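Local structure of putative deoxyribonuclease yjjV (Escherichia coli, 1ZZM) at residues S188-R191 with D192-K196; D20-A23 with S24-A28; L50-A53 with E54-P58. The protein is a putative deoxyribonuclease of the TatD type, probably hydrolysing ester bonds with two divalent metal cations per subunit. All coordinates share one frame; numbering follows the deposited sequence.

Each contact lies within a single outer barrel helix and the residues flanking it, in a beta-alpha-beta unit; none reaches the metal centre directly. Contact 2 is the surface one, built of backbone bonds, a serine hydroxyl and water bridges around charged residues. Contacts 1 and 3 are partly buried: contact 1 is the first turn of helix 190-196, with an ion pair outside and Thr190 and Ile194 inside, whereas contact 3 is the last turn of helix 46-55, closed by a leucine against a tyrosine ring. Contacts 2 and 3 belong to neighbouring helices and touch, Leu25 CD1 meeting Tyr56 CD1 at 3.4 Å; contact 1 lies about 31 and 34 Å from them, centre to centre.

Contact 1 (S188-R191 with D192-K196)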
# COMPACT_ATOMS: atom_id res chain seq x y z
N SER A 188 15.32 5.71 -11.90
CA SER A 188 15.95 4.76 -10.99
C SER A 188 16.10 3.43 -11.70
O SER A 188 15.75 3.30 -12.88
CB SER A 188 15.10 4.54 -9.71
OG SER A 188 13.97 3.71 -9.96
N LYS A 189 16.58 2.44 -10.96
CA LYS A 189 16.78 1.12 -11.51
C LYS A 189 15.73 0.17 -10.94
O LYS A 189 15.90 -1.06 -10.93
CB LYS A 189 18.19 0.62 -11.17
CG LYS A 189 19.31 1.53 -11.69
CD LYS A 189 19.18 1.76 -13.19
CE LYS A 189 19.20 0.43 -13.96
NZ LYS A 189 18.87 0.62 -15.41
N THR A 190 14.64 0.74 -10.46
CA THR A 190 13.59 -0.08 -9.89
C THR A 190 12.95 -1.03 -10.91
O THR A 190 12.51 -2.14 -10.55
CB THR A 190 12.53 0.80 -9.20
OG1 THR A 190 13.16 1.53 -8.15
CG2 THR A 190 11.42 -0.07 -8.57
N ARG A 191 12.91 -0.64 -12.18
CA ARG A 191 12.32 -1.54 -13.17
C ARG A 191 13.11 -2.84 -13.24
O ARG A 191 12.52 -3.92 -13.38
CB ARG A 191 12.30 -0.88 -14.57
CG ARG A 191 11.38 0.34 -14.66
CD ARG A 191 11.74 1.22 -15.88
NE ARG A 191 11.76 0.51 -17.16
CZ ARG A 191 10.68 0.19 -17.88
NH1 ARG A 191 9.47 0.52 -17.46
NH2 ARG A 191 10.81 -0.43 -19.05
N ASP A 192 14.44 -2.75 -13.11
CA ASP A 192 15.27 -3.94 -13.17
C ASP A 192 15.02 -4.84 -11.95
O ASP A 192 15.08 -6.06 -12.06
CB ASP A 192 16.76 -3.58 -13.24
CG ASP A 192 17.15 -3.01 -14.59
OD1 ASP A 192 16.53 -3.40 -15.60
OD2 ASP A 192 18.09 -2.18 -14.63
N VAL A 193 14.73 -4.22 -10.80
CA VAL A 193 14.46 -4.99 -9.58
C VAL A 193 13.16 -5.73 -9.75
O VAL A 193 13.08 -6.95 -9.56
CB VAL A 193 14.33 -4.03 -8.33
CG1 VAL A 193 13.84 -4.82 -7.08
CG2 VAL A 193 15.63 -3.38 -8.06
N ILE A 194 12.13 -4.99 -10.16
CA ILE A 194 10.82 -5.59 -10.33
C ILE A 194 10.84 -6.69 -11.39
O ILE A 194 10.10 -7.67 -11.30
CB ILE A 194 9.79 -4.51 -10.68
CG1 ILE A 194 9.72 -3.52 -9.53
CG2 ILE A 194 8.41 -5.11 -10.92
CD1 ILE A 194 9.42 -4.14 -8.16
N ALA A 195 11.70 -6.55 -12.38
CA ALA A 195 11.80 -7.58 -13.41
C ALA A 195 12.38 -8.87 -12.83
O ALA A 195 12.12 -9.95 -13.34
CB ALA A 195 12.70 -7.08 -14.56
N LYS A 196 13.15 -8.78 -11.77
CA LYS A 196 13.79 -9.97 -11.20
C LYS A 196 13.11 -10.65 -10.02
O LYS A 196 13.36 -11.83 -9.76
CB LYS A 196 15.22 -9.64 -10.81
CG LYS A 196 16.02 -9.00 -11.92
CD LYS A 196 17.38 -8.54 -11.41
CE LYS A 196 18.10 -7.68 -12.45
NZ LYS A 196 19.39 -7.17 -11.92
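The first turn of helix 190-196 opens with the carbonyl of Lys189, at the N-cap position, weakly accepting the N-H groups of both Asp192 and Val193, and is followed by two i to i+4 bonds, a nearly straight one from Ile194 N to Thr190 O (2.9 Å, 175° at the hydrogen) and one from Ala195 N to Arg191 O. On the outer side Lys189 and Asp192 run side by side. The lysine chain is folded at chi2 and chi3 (-55° and -57°), which curls it round toward the Asp192 carboxylate, and its NZ forms a salt bridge with Asp192 OD2 at 3.0 Å. On the inner side Thr190 CG2 lies alongside Ile194 CG1 at 4.0 Å, while Thr190 OG1 is held by Ser160 and Gly161. Arg191, its chain bent at chi3, bonds through NH1 to Ile182 O. Within the unit formed by strand 175-178, helix 190-196 and strand 202-204, Ile194 rests on Ile176 and Val178 of the preceding strand, Val193 packs against helix 163-171, and Arg191 and Ile194 meet helix 226-236.

Contact 2 (D20-A23 with S24-A28); sequences DEEA and SLQRA
Ser24 turns its hydroxyl back beside its own backbone N (chi1 -63°), which brings OG over the carbonyl of Asp20, while Asp20 holds its carboxylate anti to its own N (chi1 -173°), placing OD2 on the hydroxyl's flank, 3.5 Å from Ser24 OG. This is the first turn of helix 21-30, the crossover helix of the beta-alpha-beta unit that joins strands 5-7 and 33-39 of the barrel. Asp20 sits at the N-cap without a side-chain capping bond; its carbonyl takes two donors. Ser24 N approaches nearly end-on at 3.0 Å, and Ser24 OG, with a weak further bond to Arg222 NH2, donates at 2.8 Å from above the carbonyl plane. Leu25, Gln26 and Arg27 continue the regular i to i+4 bonding. Glu21 and Leu25 also pack on Tyr56, just past the end of helix 46-55. On the outer face Glu22 and Gln26 point the same way, their carboxylate and amide planes only 10° apart, and Glu22 CG lies 3.8 Å from Gln26 NE2. One water donates to Gln26 OE1 at 2.8 Å and, weakly, to Glu22 OE1; a second donates to Gln26 OE1 at 3.0 Å and to Ala23 O at 3.2 Å.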
# COMPACT_ATOMS: atom_id res chain seq x y z
N ASP A 20 -16.80 12.34 -5.06
CA ASP A 20 -16.98 11.90 -6.45
C ASP A 20 -16.73 10.40 -6.51
O ASP A 20 -16.25 9.89 -7.53
CB ASP A 20 -15.97 12.64 -7.38
CG ASP A 20 -16.22 12.34 -8.87
OD1 ASP A 20 -17.40 12.32 -9.28
OD2 ASP A 20 -15.23 12.16 -9.64
N GLU A 21 -17.05 9.72 -5.41
CA GLU A 21 -16.85 8.28 -5.27
C GLU A 21 -17.52 7.44 -6.36
O GLU A 21 -16.90 6.54 -6.88
CB GLU A 21 -17.33 7.78 -3.90
CG GLU A 21 -16.54 8.27 -2.67
CD GLU A 21 -16.92 9.69 -2.24
OE1 GLU A 21 -17.81 10.31 -2.87
OE2 GLU A 21 -16.31 10.18 -1.26
N GLU A 22 -18.76 7.74 -6.71
CA GLU A 22 -19.48 6.96 -7.72
C GLU A 22 -18.78 6.94 -9.07
O GLU A 22 -18.51 5.87 -9.62
CB GLU A 22 -20.91 7.49 -7.91
CG GLU A 22 -21.76 6.64 -8.86
CD GLU A 22 -23.22 7.07 -8.91
OE1 GLU A 22 -23.55 8.06 -9.60
OE2 GLU A 22 -24.05 6.41 -8.25
N ALA A 23 -18.50 8.13 -9.61
CA ALA A 23 -17.83 8.25 -10.89
C ALA A 23 -16.45 7.64 -10.82
O ALA A 23 -16.02 6.98 -11.76
CB ALA A 23 -17.73 9.73 -11.29
N SER A 24 -15.73 7.89 -9.72
CA SER A 24 -14.37 7.36 -9.57
C SER A 24 -14.35 5.84 -9.55
O SER A 24 -13.49 5.22 -10.19
CB SER A 24 -13.73 7.93 -8.30
OG SER A 24 -13.63 9.34 -8.41
N LEU A 25 -15.27 5.22 -8.82
CA LEU A 25 -15.30 3.76 -8.80
C LEU A 25 -15.67 3.22 -10.17
O LEU A 25 -15.16 2.16 -10.56
CB LEU A 25 -16.29 3.25 -7.74
CG LEU A 25 -15.79 3.42 -6.30
CD1 LEU A 25 -16.93 3.23 -5.32
CD2 LEU A 25 -14.72 2.38 -6.02
N GLN A 26 -16.54 3.90 -10.93
CA GLN A 26 -16.88 3.39 -12.27
C GLN A 26 -15.68 3.52 -13.21
O GLN A 26 -15.43 2.62 -14.01
CB GLN A 26 -18.09 4.14 -12.88
CG GLN A 26 -19.35 4.17 -12.01
CD GLN A 26 -20.38 5.21 -12.48
OE1 GLN A 26 -20.02 6.25 -13.05
NE2 GLN A 26 -21.66 4.94 -12.22
N ARG A 27 -14.95 4.62 -13.12
CA ARG A 27 -13.78 4.79 -13.97
C ARG A 27 -12.76 3.69 -13.66
O ARG A 27 -12.10 3.17 -14.56
CB ARG A 27 -13.15 6.17 -13.78
CG ARG A 27 -14.04 7.32 -14.27
CD ARG A 27 -13.52 8.69 -13.85
NE ARG A 27 -12.24 9.07 -14.47
CZ ARG A 27 -11.71 10.30 -14.40
NH1 ARG A 27 -12.34 11.26 -13.73
NH2 ARG A 27 -10.58 10.60 -15.05
N ALA A 28 -12.64 3.33 -12.38
CA ALA A 28 -11.72 2.28 -11.96
C ALA A 28 -12.22 0.95 -12.49
O ALA A 28 -11.46 0.18 -13.10
CB ALA A 28 -11.63 2.22 -10.41
O HOH W 1 -21.50 8.42 -12.22
O HOH W 2 -17.74 7.61 -14.38

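Contact 3 (L50-A53 with E54-P58); sequences LALA and ENYQP
Glu54 begins the last turn of helix 46-55 by giving its N-H to Leu50 O at 2.9 Å, and its CB lies against the same carbonyl. Asn55 comes next: its N donates to Ala51 O at 2.8 Å, and its side chain folds back so that CB and CG crowd that oxygen. The amide ND2 lies 3.2 Å from Ala51 O, but the angle is too poor for a hydrogen bond, and the amide also brushes the methyl of Ala51. Tyr56 is the first residue to leave helical geometry, yet its N still reaches Leu52 O at 3.0 Å and completes the final i to i+4 bond. With CG beside the backbone N (chi1 -61°), the ring turns its CD2 edge to Leu52 O, which lies in the ring plane, 3.4 Å from Tyr56 CD2, while Leu52 CD2 meets Tyr56 CE2 at 3.8 Å, the two side chains crossing at a slant. Leu52 and Tyr56 together face helix 21-30, where Leu52 also touches Glu21. Beyond the turn Lys91 NZ bonds to the carbonyls of Ala53 and Gln57, tying the helix end to the loop after it, and Pro58 joins Ile36 by backbone hydrogen bonds. This is the C-terminal end of the helix in a beta-alpha-beta crossover, with helix 46-55 between parallel strands 33-39 and 59-63, as in the TIM-barrel fold of TatD-type hydrolases.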
# COMPACT_ATOMS: atom_id res chain seq x y z
N LEU A 50 -13.35 4.03 7.28
CA LEU A 50 -14.23 2.91 7.65
C LEU A 50 -15.56 3.06 6.91
O LEU A 50 -16.12 2.06 6.46
CB LEU A 50 -14.48 2.87 9.16
CG LEU A 50 -13.32 2.40 10.06
CD1 LEU A 50 -13.86 2.14 11.46
CD2 LEU A 50 -12.71 1.11 9.54
N ALA A 51 -16.07 4.28 6.80
CA ALA A 51 -17.35 4.50 6.11
C ALA A 51 -17.22 4.09 4.64
O ALA A 51 -18.14 3.49 4.10
CB ALA A 51 -17.79 5.96 6.20
N LEU A 52 -16.10 4.42 4.00
CA LEU A 52 -15.90 4.03 2.61
C LEU A 52 -15.98 2.51 2.49
O LEU A 52 -16.68 1.98 1.61
CB LEU A 52 -14.51 4.48 2.09
CG LEU A 52 -14.33 5.96 1.72
CD1 LEU A 52 -12.87 6.22 1.25
CD2 LEU A 52 -15.35 6.25 0.60
N ALA A 53 -15.27 1.80 3.37
CA ALA A 53 -15.26 0.33 3.28
C ALA A 53 -16.62 -0.27 3.60
O ALA A 53 -17.01 -1.27 3.01
CB ALA A 53 -14.19 -0.26 4.24
N GLU A 54 -17.36 0.34 4.52
CA GLU A 54 -18.65 -0.23 4.85
C GLU A 54 -19.72 0.10 3.81
O GLU A 54 -20.64 -0.69 3.60
CB GLU A 54 -19.07 0.28 6.24
CG GLU A 54 -20.13 -0.58 6.92
CD GLU A 54 -20.40 -0.14 8.35
OE1 GLU A 54 -19.71 0.81 8.82
OE2 GLU A 54 -21.28 -0.73 9.02
N ASN A 55 -19.61 1.25 3.14
CA ASN A 55 -20.62 1.66 2.15
C ASN A 55 -20.41 1.27 0.68
O ASN A 55 -21.36 1.29 -0.11
CB ASN A 55 -20.82 3.18 2.22
CG ASN A 55 -21.49 3.61 3.52
OD1 ASN A 55 -22.37 2.92 4.03
ND2 ASN A 55 -21.09 4.75 4.04
N TYR A 56 -19.18 0.93 0.29
CA TYR A 56 -18.93 0.57 -1.11
C TYR A 56 -18.34 -0.83 -1.21
O TYR A 56 -17.27 -1.10 -0.66
CB TYR A 56 -17.97 1.59 -1.73
CG TYR A 56 -18.53 3.02 -1.74
CD1 TYR A 56 -19.25 3.49 -2.83
CD2 TYR A 56 -18.31 3.90 -0.67
CE1 TYR A 56 -19.72 4.80 -2.87
CE2 TYR A 56 -18.79 5.22 -0.70
CZ TYR A 56 -19.49 5.66 -1.81
OH TYR A 56 -19.92 6.95 -1.89
N GLN A 57 -19.03 -1.72 -1.91
CA GLN A 57 -18.53 -3.09 -2.04
C GLN A 57 -17.07 -3.20 -2.48
O GLN A 57 -16.32 -4.00 -1.91
CB GLN A 57 -19.41 -3.90 -3.01
CG GLN A 57 -20.75 -4.35 -2.44
CD GLN A 57 -20.67 -5.58 -1.53
OE1 GLN A 57 -21.70 -6.19 -1.20
NE2 GLN A 57 -19.45 -5.96 -1.12
N PRO A 58 -16.64 -2.40 -3.46
CA PRO A 58 -15.24 -2.51 -3.91
C PRO A 58 -14.15 -2.02 -2.97
O PRO A 58 -13.00 -2.32 -3.19
CB PRO A 58 -15.22 -1.67 -5.19
CG PRO A 58 -16.63 -1.67 -5.64
CD PRO A 58 -17.35 -1.44 -4.32